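Local coordinates for cystathionine beta-lyases/cystathionine gamma-synthases (Corynebacterium glutamicum, PDB 5X5H), which probably makes L,L-cystathionine from O-succinyl-L-homoserine and L-cysteine, releasing succinate, with pyridoxal 5'-phosphate as cofactor in methionine biosynthesis, at residues Cys262-Lys267 and Glu373-Asp378; Lys318-Ser323 and Val363-Gly368; Cys328-Leu333 and Glu337-His342. All coordinates share one frame; numbering follows the deposited sequence.

The three contacts lie in one part of the chain and run from a partly buried helix pair to a buried strand pair at a sheet margin. Contact 1, between helices 254-273 and 372-384, is partly buried and rests on sparse side-chain packing over 120 Å². Contact 2 sets helix 313-323 against strand 362-366 through wholly buried apolar groups, and contact 3 is a parallel strand pair with straight backbone hydrogen bonds burying 427 Å². Contacts 2 and 3 share a sheet, since strands 362-366 and 339-341 are neighbours in it, and their centres are about 7 Å apart. Asn264 ND2 joins contact 1 to Gly368 O of contact 2 at 3.0 Å. Contact 3 alone reaches the cofactor pocket, through Leu333.

Contact 1: Cys262-Lys267 and Glu373-Asp378; sequences CDNAEK and EDLLAD
Asn264 and Leu375, on helices 254-273 and 372-384, have CA atoms 8.3 Å apart; Lys267, about a turn beyond Asn264, and Leu376, the next residue after Leu375, have CA atoms 8.2 Å apart. In the Asn264-Leu375 touch the side chains cross at about a right angle, and the closest approach is polar to apolar: Asn264 ND2 lies 3.7 Å from Leu375 CD1. Asn264 CG stands anti to its own carbonyl carbon (chi1 -80°), which carries the amide out toward the second helix. The amide nitrogen finds its polar partners elsewhere, donating to Glu370 O and Gly368 O just ahead of helix 372-384, while the methyl of Leu375 packs against it. The Lys267-Leu376 touch is looser, with Leu376 CD2 4.3 Å from the backbone oxygen Lys267 O; Leu376 also packs on Ile268 and Phe271. The charged ends beside it do not pair, as Lys267 NZ and Glu373 OE2 remain 6.5 Å apart. With only 120 Å² buried and no polar bond between the segments, direct cohesion here is van der Waals packing, whereas the directional tie is the Asn264 amide gripping the turn that leads into helix 372-384.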
ATOM      1  N   CYS A 262      -6.842 -21.624 -19.273  1.00 10.64           N
ATOM      2  CA  CYS A 262      -7.427 -22.252 -20.480  1.00 11.06           C
ATOM      3  C   CYS A 262      -7.107 -23.752 -20.452  1.00 12.08           C
ATOM      4  O   CYS A 262      -8.027 -24.553 -20.712  1.00 13.22           O
ATOM      5  CB  CYS A 262      -6.827 -21.658 -21.711  1.00 11.99           C
ATOM      6  SG  CYS A 262      -7.404 -19.972 -22.069  1.00 13.77           S
ATOM      7  N   ASP A 263      -5.896 -24.148 -20.088  1.00 11.40           N
ATOM      8  CA  ASP A 263      -5.578 -25.592 -19.922  1.00 12.91           C
ATOM      9  C   ASP A 263      -6.600 -26.209 -18.981  1.00 13.59           C
ATOM     10  O   ASP A 263      -7.100 -27.335 -19.235  1.00 13.69           O
ATOM     11  CB  ASP A 263      -4.170 -25.832 -19.446  1.00 13.77           C
ATOM     12  CG  ASP A 263      -3.076 -25.539 -20.506  1.00 17.49           C
ATOM     13  OD1 ASP A 263      -3.354 -25.317 -21.683  1.00 17.12           O
ATOM     14  OD2 ASP A 263      -1.892 -25.530 -20.008  1.00 24.02           O
ATOM     15  N   ASN A 264      -6.818 -25.620 -17.850  1.00 11.60           N
ATOM     16  CA  ASN A 264      -7.658 -26.173 -16.816  1.00 11.09           C
ATOM     17  C   ASN A 264      -9.108 -26.178 -17.302  1.00 12.47           C
ATOM     18  O   ASN A 264      -9.810 -27.178 -17.089  1.00 13.15           O
ATOM     19  CB  ASN A 264      -7.540 -25.345 -15.556  1.00 11.24           C
ATOM     20  CG  ASN A 264      -6.269 -25.695 -14.770  1.00 12.04           C
ATOM     21  OD1 ASN A 264      -5.545 -26.641 -15.021  1.00 12.83           O
ATOM     22  ND2 ASN A 264      -6.043 -24.874 -13.660  1.00 11.55           N
ATOM     23  N   ALA A 265      -9.575 -25.088 -17.847  1.00 11.26           N
ATOM     24  CA  ALA A 265     -11.001 -25.016 -18.247  1.00 12.02           C
ATOM     25  C   ALA A 265     -11.280 -26.073 -19.357  1.00 12.74           C
ATOM     26  O   ALA A 265     -12.389 -26.632 -19.297  1.00 13.15           O
ATOM     27  CB  ALA A 265     -11.368 -23.648 -18.697  1.00 12.82           C
ATOM     28  N   GLU A 266     -10.388 -26.259 -20.307  1.00 11.31           N
ATOM     29  CA  GLU A 266     -10.620 -27.288 -21.358  1.00 12.71           C
ATOM     30  C   GLU A 266     -10.853 -28.633 -20.666  1.00 14.77           C
ATOM     31  O   GLU A 266     -11.824 -29.363 -21.071  1.00 15.12           O
ATOM     32  CB  GLU A 266      -9.439 -27.367 -22.283  1.00 15.01           C
ATOM     33  CG  GLU A 266      -9.270 -26.209 -23.201  1.00 15.26           C
ATOM     34  CD  GLU A 266      -7.882 -26.143 -23.892  1.00 16.64           C
ATOM     35  OE1 GLU A 266      -7.052 -27.100 -23.706  1.00 21.07           O
ATOM     36  OE2 GLU A 266      -7.635 -25.199 -24.674  1.00 19.55           O
ATOM     37  N   LYS A 267     -10.135 -28.980 -19.653  1.00 12.25           N
ATOM     38  CA  LYS A 267     -10.248 -30.279 -19.024  1.00 13.94           C
ATOM     39  C   LYS A 267     -11.478 -30.360 -18.192  1.00 13.33           C
ATOM     40  O   LYS A 267     -12.197 -31.378 -18.148  1.00 15.80           O
ATOM     41  CB  LYS A 267      -9.007 -30.662 -18.217  1.00 16.23           C
ATOM     42  CG  LYS A 267      -7.808 -30.814 -19.092  1.00 18.56           C
ATOM     43  CD  LYS A 267      -6.541 -30.995 -18.305  1.00 27.79           C
ATOM     44  CE  LYS A 267      -5.317 -30.868 -19.135  1.00 30.01           C
ATOM     45  NZ  LYS A 267      -4.171 -30.801 -18.196  1.00 35.55           N
ATOM     46  N   GLU A 373      -5.840 -31.709 -11.172  1.00 14.58           N
ATOM     47  CA  GLU A 373      -6.298 -32.893 -10.407  1.00 15.91           C
ATOM     48  C   GLU A 373      -7.137 -32.512  -9.228  1.00 18.38           C
ATOM     49  O   GLU A 373      -8.125 -33.181  -8.941  1.00 16.61           O
ATOM     50  CB  GLU A 373      -5.163 -33.770  -9.914  1.00 19.15           C
ATOM     51  CG  GLU A 373      -4.296 -34.319 -11.055  1.00 23.10           C
ATOM     52  CD  GLU A 373      -3.186 -33.363 -11.600  1.00 28.18           C
ATOM     53  OE1 GLU A 373      -2.988 -32.120 -11.139  1.00 21.29           O
ATOM     54  OE2 GLU A 373      -2.608 -33.820 -12.676  1.00 31.07           O
ATOM     55  N   ASP A 374      -6.802 -31.450  -8.534  1.00 14.72           N
ATOM     56  CA  ASP A 374      -7.556 -31.029  -7.419  1.00 14.59           C
ATOM     57  C   ASP A 374      -8.913 -30.389  -7.848  1.00 14.08           C
ATOM     58  O   ASP A 374      -9.931 -30.586  -7.187  1.00 14.50           O
ATOM     59  CB  ASP A 374      -6.782 -29.979  -6.598  1.00 14.20           C
ATOM     60  CG  ASP A 374      -5.494 -30.529  -6.043  1.00 17.16           C
ATOM     61  OD1 ASP A 374      -5.400 -31.737  -5.677  1.00 18.78           O
ATOM     62  OD2 ASP A 374      -4.532 -29.726  -5.904  1.00 14.94           O
ATOM     63  N   LEU A 375      -8.920 -29.631  -8.923  1.00 12.73           N
ATOM     64  CA  LEU A 375     -10.203 -29.032  -9.426  1.00 14.07           C
ATOM     65  C   LEU A 375     -11.100 -30.167  -9.925  1.00 14.62           C
ATOM     66  O   LEU A 375     -12.289 -30.131  -9.655  1.00 13.94           O
ATOM     67  CB  LEU A 375      -9.895 -28.070 -10.530  1.00 14.03           C
ATOM     68  CG  LEU A 375      -9.211 -26.760 -10.074  1.00 14.17           C
ATOM     69  CD1 LEU A 375      -8.654 -25.971 -11.270  1.00 14.92           C
ATOM     70  CD2 LEU A 375     -10.085 -25.939  -9.133  1.00 17.31           C
ATOM     71  N   LEU A 376     -10.571 -31.137 -10.677  1.00 13.43           N
ATOM     72  CA  LEU A 376     -11.410 -32.311 -11.156  1.00 14.19           C
ATOM     73  C   LEU A 376     -11.978 -33.004  -9.943  1.00 16.05           C
ATOM     74  O   LEU A 376     -13.201 -33.370  -9.954  1.00 16.48           O
ATOM     75  CB  LEU A 376     -10.588 -33.246 -11.991  1.00 15.38           C
ATOM     76  CG  LEU A 376     -10.320 -32.824 -13.393  1.00 18.35           C
ATOM     77  CD1 LEU A 376      -9.180 -33.576 -14.029  1.00 17.81           C
ATOM     78  CD2 LEU A 376     -11.586 -32.978 -14.241  1.00 20.55           C
ATOM     79  N   ALA A 377     -11.197 -33.231  -8.923  1.00 14.60           N
ATOM     80  CA  ALA A 377     -11.674 -33.946  -7.743  1.00 15.98           C
ATOM     81  C   ALA A 377     -12.779 -33.202  -7.064  1.00 17.92           C
ATOM     82  O   ALA A 377     -13.809 -33.743  -6.552  1.00 17.03           O
ATOM     83  CB  ALA A 377     -10.544 -34.281  -6.806  1.00 16.22           C
ATOM     84  N   ASP A 378     -12.648 -31.868  -6.990  1.00 14.95           N
ATOM     85  CA  ASP A 378     -13.668 -31.052  -6.333  1.00 15.72           C
ATOM     86  C   ASP A 378     -14.957 -31.023  -7.106  1.00 16.20           C
ATOM     87  O   ASP A 378     -16.077 -31.176  -6.497  1.00 16.38           O
ATOM     88  CB  ASP A 378     -13.163 -29.608  -6.110  1.00 15.48           C
ATOM     89  CG  ASP A 378     -14.001 -28.816  -5.176  1.00 18.38           C
ATOM     90  OD1 ASP A 378     -14.486 -29.361  -4.134  1.00 21.19           O
ATOM     91  OD2 ASP A 378     -14.151 -27.557  -5.392  1.00 17.29           O
TER

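Contact 2: Lys318-Ser323 and Val363-Gly368; sequences KKFCTS and VRISIG
Cys321 SG stands anti to its carbonyl carbon (chi1 -72°) and Val363 CG2 does the same on the strand, a pairing of torsions that brings the sulfur to 3.8 Å from that methyl. The other methyl of the valine, CG1, is 4.1 Å from Cys321 SG, so the sulfur lies against both branches. Phe320 swings the other way: its CG is anti to the backbone N (chi1 -178°), and the ring extends from the helix toward the strand. Val363 CG1 meets the edge of this ring, near its plane, 4.2 Å from Phe320 CD2. Farther along the strand, Ile365 CD1 approaches obliquely and lies 4.2 Å from Phe320 CE2. Val363 therefore meets two helix side chains, and its CG1 branch touches both the sulfur and the ring edge. All four residues are buried, and the contact is apolar throughout.

Beyond these residues the helix is tied to itself by hydroxyls. Lys319 O accepts from Ser323 OG at 2.6 Å and from Thr322 OG1 at 3.2 Å, the two donors reaching it from opposite faces of the carbonyl plane. Ser323 OG is also bonded to Asn385.

The helix segment runs at 29° to the strand segment with 9.7 Å between their axes, the geometry of a helix laid on one face of a sheet. Phe320 and Val363 both touch Phe310 on strand 305-310 and Leu340 on strand 339-341, the two neighbours of strand 362-366. Helix 372-384 adds Ala382 and Leu383 against Phe320, and Pro43 of the third subunit packs on Cys321.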
ATOM      1  N   LYS A 318     -28.056 -24.860  -7.258  1.00 18.98           N
ATOM      2  CA  LYS A 318     -27.729 -24.315  -5.979  1.00 19.18           C
ATOM      3  C   LYS A 318     -27.032 -25.239  -5.080  1.00 20.17           C
ATOM      4  O   LYS A 318     -26.114 -24.857  -4.344  1.00 20.54           O
ATOM      5  CB  LYS A 318     -28.961 -23.693  -5.295  1.00 22.29           C
ATOM      6  CG  LYS A 318     -29.504 -22.547  -6.025  1.00 22.38           C
ATOM      7  CD  LYS A 318     -30.742 -22.031  -5.252  1.00 28.53           C
ATOM      8  CE  LYS A 318     -30.261 -20.997  -4.264  1.00 31.93           C
ATOM      9  NZ  LYS A 318     -31.450 -20.359  -3.548  1.00 36.88           N
ATOM     10  N   LYS A 319     -27.396 -26.534  -5.099  1.00 20.17           N
ATOM     11  CA  LYS A 319     -26.700 -27.518  -4.279  1.00 20.81           C
ATOM     12  C   LYS A 319     -25.198 -27.688  -4.758  1.00 19.44           C
ATOM     13  O   LYS A 319     -24.280 -27.896  -3.914  1.00 21.36           O
ATOM     14  CB  LYS A 319     -27.448 -28.877  -4.336  1.00 24.92           C
ATOM     15  CG  LYS A 319     -26.840 -29.981  -3.503  1.00 28.67           C
ATOM     16  CD  LYS A 319     -26.705 -29.574  -2.047  1.00 29.81           C
ATOM     17  CE  LYS A 319     -26.247 -30.680  -1.079  1.00 38.65           C
ATOM     18  NZ  LYS A 319     -26.654 -32.113  -1.365  1.00 41.17           N
ATOM     19  N   PHE A 320     -25.045 -27.628  -6.101  1.00 18.98           N
ATOM     20  CA  PHE A 320     -23.656 -27.709  -6.665  1.00 19.03           C
ATOM     21  C   PHE A 320     -22.847 -26.509  -6.105  1.00 17.48           C
ATOM     22  O   PHE A 320     -21.715 -26.713  -5.658  1.00 19.21           O
ATOM     23  CB  PHE A 320     -23.671 -27.717  -8.115  1.00 17.75           C
ATOM     24  CG  PHE A 320     -22.296 -27.853  -8.723  1.00 17.70           C
ATOM     25  CD1 PHE A 320     -21.639 -29.077  -8.766  1.00 18.54           C
ATOM     26  CD2 PHE A 320     -21.696 -26.724  -9.223  1.00 16.42           C
ATOM     27  CE1 PHE A 320     -20.371 -29.185  -9.426  1.00 20.10           C
ATOM     28  CE2 PHE A 320     -20.432 -26.819  -9.833  1.00 17.94           C
ATOM     29  CZ  PHE A 320     -19.754 -28.034  -9.897  1.00 17.26           C
ATOM     30  N   CYS A 321     -23.489 -25.359  -6.103  1.00 18.48           N
ATOM     31  CA  CYS A 321     -22.849 -24.159  -5.561  1.00 19.27           C
ATOM     32  C   CYS A 321     -22.379 -24.297  -4.130  1.00 20.86           C
ATOM     33  O   CYS A 321     -21.300 -23.720  -3.773  1.00 20.08           O
ATOM     34  CB  CYS A 321     -23.715 -22.913  -5.779  1.00 17.61           C
ATOM     35  SG  CYS A 321     -23.825 -22.316  -7.394  1.00 19.99           S
ATOM     36  N   THR A 322     -23.107 -24.984  -3.264  1.00 18.11           N
ATOM     37  CA  THR A 322     -22.727 -25.120  -1.883  1.00 18.76           C
ATOM     38  C   THR A 322     -21.953 -26.405  -1.539  1.00 19.62           C
ATOM     39  O   THR A 322     -21.543 -26.641  -0.384  1.00 22.11           O
ATOM     40  CB  THR A 322     -23.943 -25.035  -0.916  1.00 21.06           C
ATOM     41  OG1 THR A 322     -24.818 -26.125  -1.255  1.00 24.71           O
ATOM     42  CG2 THR A 322     -24.693 -23.737  -1.141  1.00 22.20           C
ATOM     43  N   SER A 323     -21.641 -27.229  -2.551  1.00 18.09           N
ATOM     44  CA  SER A 323     -20.968 -28.504  -2.358  1.00 18.51           C
ATOM     45  C   SER A 323     -19.456 -28.498  -2.646  1.00 18.33           C
ATOM     46  O   SER A 323     -18.732 -29.388  -2.256  1.00 18.91           O
ATOM     47  CB  SER A 323     -21.571 -29.563  -3.211  1.00 18.28           C
ATOM     48  OG  SER A 323     -22.905 -29.782  -2.765  1.00 22.20           O
ATOM     49  N   VAL A 363     -25.048 -22.447 -13.560  1.00 13.62           N
ATOM     50  CA  VAL A 363     -23.904 -22.055 -12.679  1.00 13.78           C
ATOM     51  C   VAL A 363     -22.776 -21.608 -13.556  1.00 14.01           C
ATOM     52  O   VAL A 363     -22.492 -22.188 -14.591  1.00 15.25           O
ATOM     53  CB  VAL A 363     -23.460 -23.230 -11.826  1.00 12.40           C
ATOM     54  CG1 VAL A 363     -22.146 -22.930 -11.037  1.00 14.95           C
ATOM     55  CG2 VAL A 363     -24.570 -23.606 -10.843  1.00 15.55           C
ATOM     56  N   ARG A 364     -22.143 -20.457 -13.147  1.00 12.96           N
ATOM     57  CA  ARG A 364     -21.017 -19.890 -13.878  1.00 13.89           C
ATOM     58  C   ARG A 364     -19.783 -20.165 -13.039  1.00 12.25           C
ATOM     59  O   ARG A 364     -19.753 -19.928 -11.817  1.00 12.30           O
ATOM     60  CB  ARG A 364     -21.165 -18.419 -14.072  1.00 14.61           C
ATOM     61  CG  ARG A 364     -20.073 -17.737 -14.896  1.00 14.90           C
ATOM     62  CD  ARG A 364     -20.108 -16.222 -14.855  1.00 16.21           C
ATOM     63  NE  ARG A 364     -19.523 -15.784 -13.616  1.00 14.82           N
ATOM     64  CZ  ARG A 364     -19.645 -14.554 -13.158  1.00 16.35           C
ATOM     65  NH1 ARG A 364     -20.195 -13.629 -13.859  1.00 17.62           N
ATOM     66  NH2 ARG A 364     -19.078 -14.213 -12.072  1.00 16.47           N
ATOM     67  N   ILE A 365     -18.772 -20.754 -13.712  1.00 12.15           N
ATOM     68  CA  ILE A 365     -17.539 -21.122 -13.030  1.00 11.42           C
ATOM     69  C   ILE A 365     -16.379 -20.406 -13.641  1.00 10.68           C
ATOM     70  O   ILE A 365     -16.180 -20.386 -14.853  1.00 12.33           O
ATOM     71  CB  ILE A 365     -17.229 -22.637 -13.107  1.00 12.15           C
ATOM     72  CG1 ILE A 365     -18.509 -23.448 -12.678  1.00 13.42           C
ATOM     73  CG2 ILE A 365     -16.081 -22.995 -12.236  1.00 14.23           C
ATOM     74  CD1 ILE A 365     -18.300 -24.949 -12.943  1.00 16.71           C
ATOM     75  N   SER A 366     -15.603 -19.708 -12.761  1.00 11.44           N
ATOM     76  CA  SER A 366     -14.297 -19.100 -13.135  1.00 11.60           C
ATOM     77  C   SER A 366     -13.213 -20.096 -12.711  1.00 10.55           C
ATOM     78  O   SER A 366     -12.925 -20.217 -11.518  1.00 11.68           O
ATOM     79  CB  SER A 366     -14.174 -17.747 -12.463  1.00 11.79           C
ATOM     80  OG  SER A 366     -12.869 -17.179 -12.823  1.00 12.75           O
ATOM     81  N   ILE A 367     -12.622 -20.810 -13.670  1.00 11.84           N
ATOM     82  CA  ILE A 367     -11.642 -21.816 -13.427  1.00 12.34           C
ATOM     83  C   ILE A 367     -10.315 -21.083 -13.202  1.00 12.20           C
ATOM     84  O   ILE A 367      -9.904 -20.377 -14.121  1.00 12.65           O
ATOM     85  CB  ILE A 367     -11.550 -22.829 -14.561  1.00 13.67           C
ATOM     86  CG1 ILE A 367     -12.896 -23.608 -14.742  1.00 17.68           C
ATOM     87  CG2 ILE A 367     -10.393 -23.798 -14.373  1.00 14.61           C
ATOM     88  CD1 ILE A 367     -13.204 -24.484 -13.635  1.00 19.76           C
ATOM     89  N   GLY A 368      -9.741 -21.291 -12.025  1.00 10.97           N
ATOM     90  CA  GLY A 368      -8.427 -20.670 -11.655  1.00 11.58           C
ATOM     91  C   GLY A 368      -7.264 -21.464 -12.125  1.00 13.46           C
ATOM     92  O   GLY A 368      -7.378 -22.305 -13.039  1.00 12.74           O
TER

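Contact 3: Cys328-Leu333 and Glu337-His342; sequences CLAESL and ESLLEH
Cys328 and Leu339 face each other in a parallel bridge, and the backbone here is tightly bound. Cys328 N donates to Ser338 O at 3.0 Å with an N-H...O angle of 174°. Leu340 N returns a bond of 2.9 Å to Cys328 O, and Ala330 N donates to Leu340 O over 3.1 Å. The same oxygens take CA-H...O contacts: Cys328 O lies 3.2 Å from Leu339 CA, and Leu340 O is approached by Leu329 CA. Leu339 packs on one sheet face, its CD2 3.9 Å from Cys328 CB. Leu340, whose CG lies between the backbone N and carbonyl carbon (chi1 76°), points to the other face and brings CD2 to 3.6 Å from Cys328 C.

The pair forms one margin of the chain's mixed five-stranded sheet, with strand 339-341 between 328-329 and the antiparallel strand 362-366. Beyond Ala330 the pairing gives way to a loop, Glu331 to Leu333, that arches over Leu339 and leads to the pyridoxal phosphate, which Leu333 touches. The link here is side chain to backbone: Leu339 CD1 reaches Glu331 O at 3.5 Å and Ser332 O at 3.6 Å, while Leu333 N is buried without a polar partner. This side, without hydrogen bonds between the two segments, is covered by protein: Thr37 of the third subunit bonds Glu331 O, and Tyr52 of that subunit packs on Ser332. Glu341, whose CB lies against Ala330 O, directs its carboxylate to Arg364 and Thr347.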
ATOM      1  N   CYS A 328     -14.646 -21.592  -4.751  1.00 12.89           N
ATOM      2  CA  CYS A 328     -15.398 -20.834  -3.777  1.00 14.93           C
ATOM      3  C   CYS A 328     -16.593 -20.154  -4.373  1.00 12.32           C
ATOM      4  O   CYS A 328     -16.574 -19.494  -5.371  1.00 13.12           O
ATOM      5  CB  CYS A 328     -14.433 -19.772  -3.224  1.00 14.33           C
ATOM      6  SG  CYS A 328     -15.094 -18.815  -1.798  1.00 18.24           S
ATOM      7  N   LEU A 329     -17.698 -20.222  -3.594  1.00 13.78           N
ATOM      8  CA  LEU A 329     -18.966 -19.480  -3.876  1.00 14.23           C
ATOM      9  C   LEU A 329     -18.799 -17.991  -3.591  1.00 13.73           C
ATOM     10  O   LEU A 329     -18.748 -17.586  -2.433  1.00 15.26           O
ATOM     11  CB  LEU A 329     -20.091 -20.078  -3.061  1.00 14.79           C
ATOM     12  CG  LEU A 329     -21.412 -19.454  -3.469  1.00 16.38           C
ATOM     13  CD1 LEU A 329     -21.924 -19.642  -4.850  1.00 17.25           C
ATOM     14  CD2 LEU A 329     -22.512 -20.021  -2.516  1.00 17.47           C
ATOM     15  N   ALA A 330     -18.741 -17.245  -4.659  1.00 12.68           N
ATOM     16  CA  ALA A 330     -18.517 -15.802  -4.587  1.00 14.13           C
ATOM     17  C   ALA A 330     -18.764 -15.188  -5.894  1.00 15.76           C
ATOM     18  O   ALA A 330     -18.668 -15.858  -6.967  1.00 15.12           O
ATOM     19  CB  ALA A 330     -17.033 -15.531  -4.154  1.00 14.39           C
ATOM     20  N   GLU A 331     -19.011 -13.894  -5.965  1.00 14.60           N
ATOM     21  CA  GLU A 331     -19.108 -13.144  -7.173  1.00 14.96           C
ATOM     22  C   GLU A 331     -17.691 -12.871  -7.752  1.00 13.24           C
ATOM     23  O   GLU A 331     -16.705 -13.124  -7.095  1.00 14.88           O
ATOM     24  CB  GLU A 331     -19.948 -11.856  -7.019  1.00 18.26           C
ATOM     25  CG  GLU A 331     -21.402 -12.163  -6.622  1.00 20.34           C
ATOM     26  CD  GLU A 331     -22.239 -10.906  -6.574  1.00 27.45           C
ATOM     27  OE1 GLU A 331     -21.829 -10.008  -5.856  1.00 32.38           O
ATOM     28  OE2 GLU A 331     -23.355 -10.826  -7.172  1.00 31.71           O
ATOM     29  N   SER A 332     -17.642 -12.372  -8.967  1.00 14.73           N
ATOM     30  CA  SER A 332     -16.398 -12.045  -9.691  1.00 13.62           C
ATOM     31  C   SER A 332     -15.799 -13.262 -10.349  1.00 13.96           C
ATOM     32  O   SER A 332     -16.332 -14.355 -10.383  1.00 15.33           O
ATOM     33  CB  SER A 332     -15.375 -11.308  -8.850  1.00 14.82           C
ATOM     34  OG  SER A 332     -14.555 -10.447  -9.755  1.00 16.69           O
ATOM     35  N   LEU A 333     -14.690 -12.995 -11.020  1.00 12.24           N
ATOM     36  CA  LEU A 333     -14.050 -13.929 -11.920  1.00 12.41           C
ATOM     37  C   LEU A 333     -12.690 -13.456 -12.304  1.00 12.90           C
ATOM     38  O   LEU A 333     -12.335 -12.265 -12.059  1.00 12.63           O
ATOM     39  CB  LEU A 333     -14.955 -14.172 -13.180  1.00 13.34           C
ATOM     40  CG  LEU A 333     -15.142 -12.952 -14.043  1.00 15.67           C
ATOM     41  CD1 LEU A 333     -14.314 -12.968 -15.293  1.00 14.56           C
ATOM     42  CD2 LEU A 333     -16.593 -12.663 -14.343  1.00 16.63           C
ATOM     43  N   GLU A 337      -7.584 -17.771  -8.088  1.00 11.12           N
ATOM     44  CA  GLU A 337      -8.440 -18.730  -7.354  1.00 12.78           C
ATOM     45  C   GLU A 337      -9.706 -19.011  -8.161  1.00 12.09           C
ATOM     46  O   GLU A 337     -10.321 -18.114  -8.796  1.00 14.02           O
ATOM     47  CB  GLU A 337      -8.773 -18.158  -6.001  1.00 14.73           C
ATOM     48  CG  GLU A 337      -9.844 -17.068  -5.901  1.00 17.37           C
ATOM     49  CD  GLU A 337      -9.539 -15.692  -6.533  1.00 19.95           C
ATOM     50  OE1 GLU A 337      -8.294 -15.323  -6.681  1.00 22.01           O
ATOM     51  OE2 GLU A 337     -10.528 -14.978  -6.880  1.00 23.39           O
ATOM     52  N   SER A 338     -10.129 -20.265  -8.062  1.00 10.92           N
ATOM     53  CA  SER A 338     -11.408 -20.656  -8.738  1.00 12.11           C
ATOM     54  C   SER A 338     -12.635 -20.216  -7.915  1.00 11.73           C
ATOM     55  O   SER A 338     -12.688 -20.329  -6.715  1.00 12.73           O
ATOM     56  CB  SER A 338     -11.439 -22.198  -8.825  1.00 11.84           C
ATOM     57  OG  SER A 338     -10.469 -22.685  -9.757  1.00 12.91           O
ATOM     58  N   LEU A 339     -13.609 -19.728  -8.686  1.00 10.45           N
ATOM     59  CA  LEU A 339     -14.871 -19.232  -8.107  1.00 11.34           C
ATOM     60  C   LEU A 339     -16.033 -19.825  -8.861  1.00 12.10           C
ATOM     61  O   LEU A 339     -15.933 -20.122 -10.028  1.00 12.53           O
ATOM     62  CB  LEU A 339     -14.929 -17.689  -8.150  1.00 12.83           C
ATOM     63  CG  LEU A 339     -13.811 -16.870  -7.511  1.00 13.68           C
ATOM     64  CD1 LEU A 339     -14.141 -15.361  -7.766  1.00 16.42           C
ATOM     65  CD2 LEU A 339     -13.684 -17.164  -6.058  1.00 14.18           C
ATOM     66  N   LEU A 340     -17.174 -19.858  -8.168  1.00 12.38           N
ATOM     67  CA  LEU A 340     -18.424 -20.157  -8.887  1.00 12.57           C
ATOM     68  C   LEU A 340     -19.607 -19.337  -8.307  1.00 11.45           C
ATOM     69  O   LEU A 340     -19.514 -18.876  -7.191  1.00 12.92           O
ATOM     70  CB  LEU A 340     -18.777 -21.658  -8.979  1.00 12.99           C
ATOM     71  CG  LEU A 340     -19.334 -22.302  -7.723  1.00 15.31           C
ATOM     72  CD1 LEU A 340     -19.547 -23.806  -8.028  1.00 17.86           C
ATOM     73  CD2 LEU A 340     -18.614 -22.260  -6.465  1.00 17.45           C
ATOM     74  N   GLU A 341     -20.632 -19.199  -9.136  1.00 12.09           N
ATOM     75  CA  GLU A 341     -21.813 -18.439  -8.683  1.00 13.18           C
ATOM     76  C   GLU A 341     -23.029 -18.908  -9.450  1.00 15.82           C
ATOM     77  O   GLU A 341     -22.950 -19.639 -10.397  1.00 14.02           O
ATOM     78  CB  GLU A 341     -21.592 -16.954  -8.853  1.00 14.33           C
ATOM     79  CG  GLU A 341     -21.480 -16.508 -10.302  1.00 15.31           C
ATOM     80  CD  GLU A 341     -22.393 -15.382 -10.756  1.00 19.70           C
ATOM     81  OE1 GLU A 341     -23.172 -14.887 -10.001  1.00 24.35           O
ATOM     82  OE2 GLU A 341     -22.264 -14.952 -11.926  1.00 19.87           O
ATOM     83  N   HIS A 342     -24.166 -18.511  -8.944  1.00 15.27           N
ATOM     84  CA  HIS A 342     -25.526 -18.764  -9.552  1.00 16.67           C
ATOM     85  C   HIS A 342     -26.056 -17.451 -10.191  1.00 14.40           C
ATOM     86  O   HIS A 342     -26.559 -16.559  -9.405  1.00 18.00           O
ATOM     87  CB  HIS A 342     -26.363 -19.232  -8.461  1.00 17.74           C
ATOM     88  CG  HIS A 342     -27.749 -19.635  -8.899  1.00 17.03           C
ATOM     89  ND1 HIS A 342     -28.903 -19.017  -8.414  1.00 20.72           N
ATOM     90  CD2 HIS A 342     -28.138 -20.626  -9.754  1.00 18.44           C
ATOM     91  CE1 HIS A 342     -29.948 -19.628  -8.976  1.00 19.37           C
ATOM     92  NE2 HIS A 342     -29.517 -20.585  -9.812  1.00 19.64           N
TER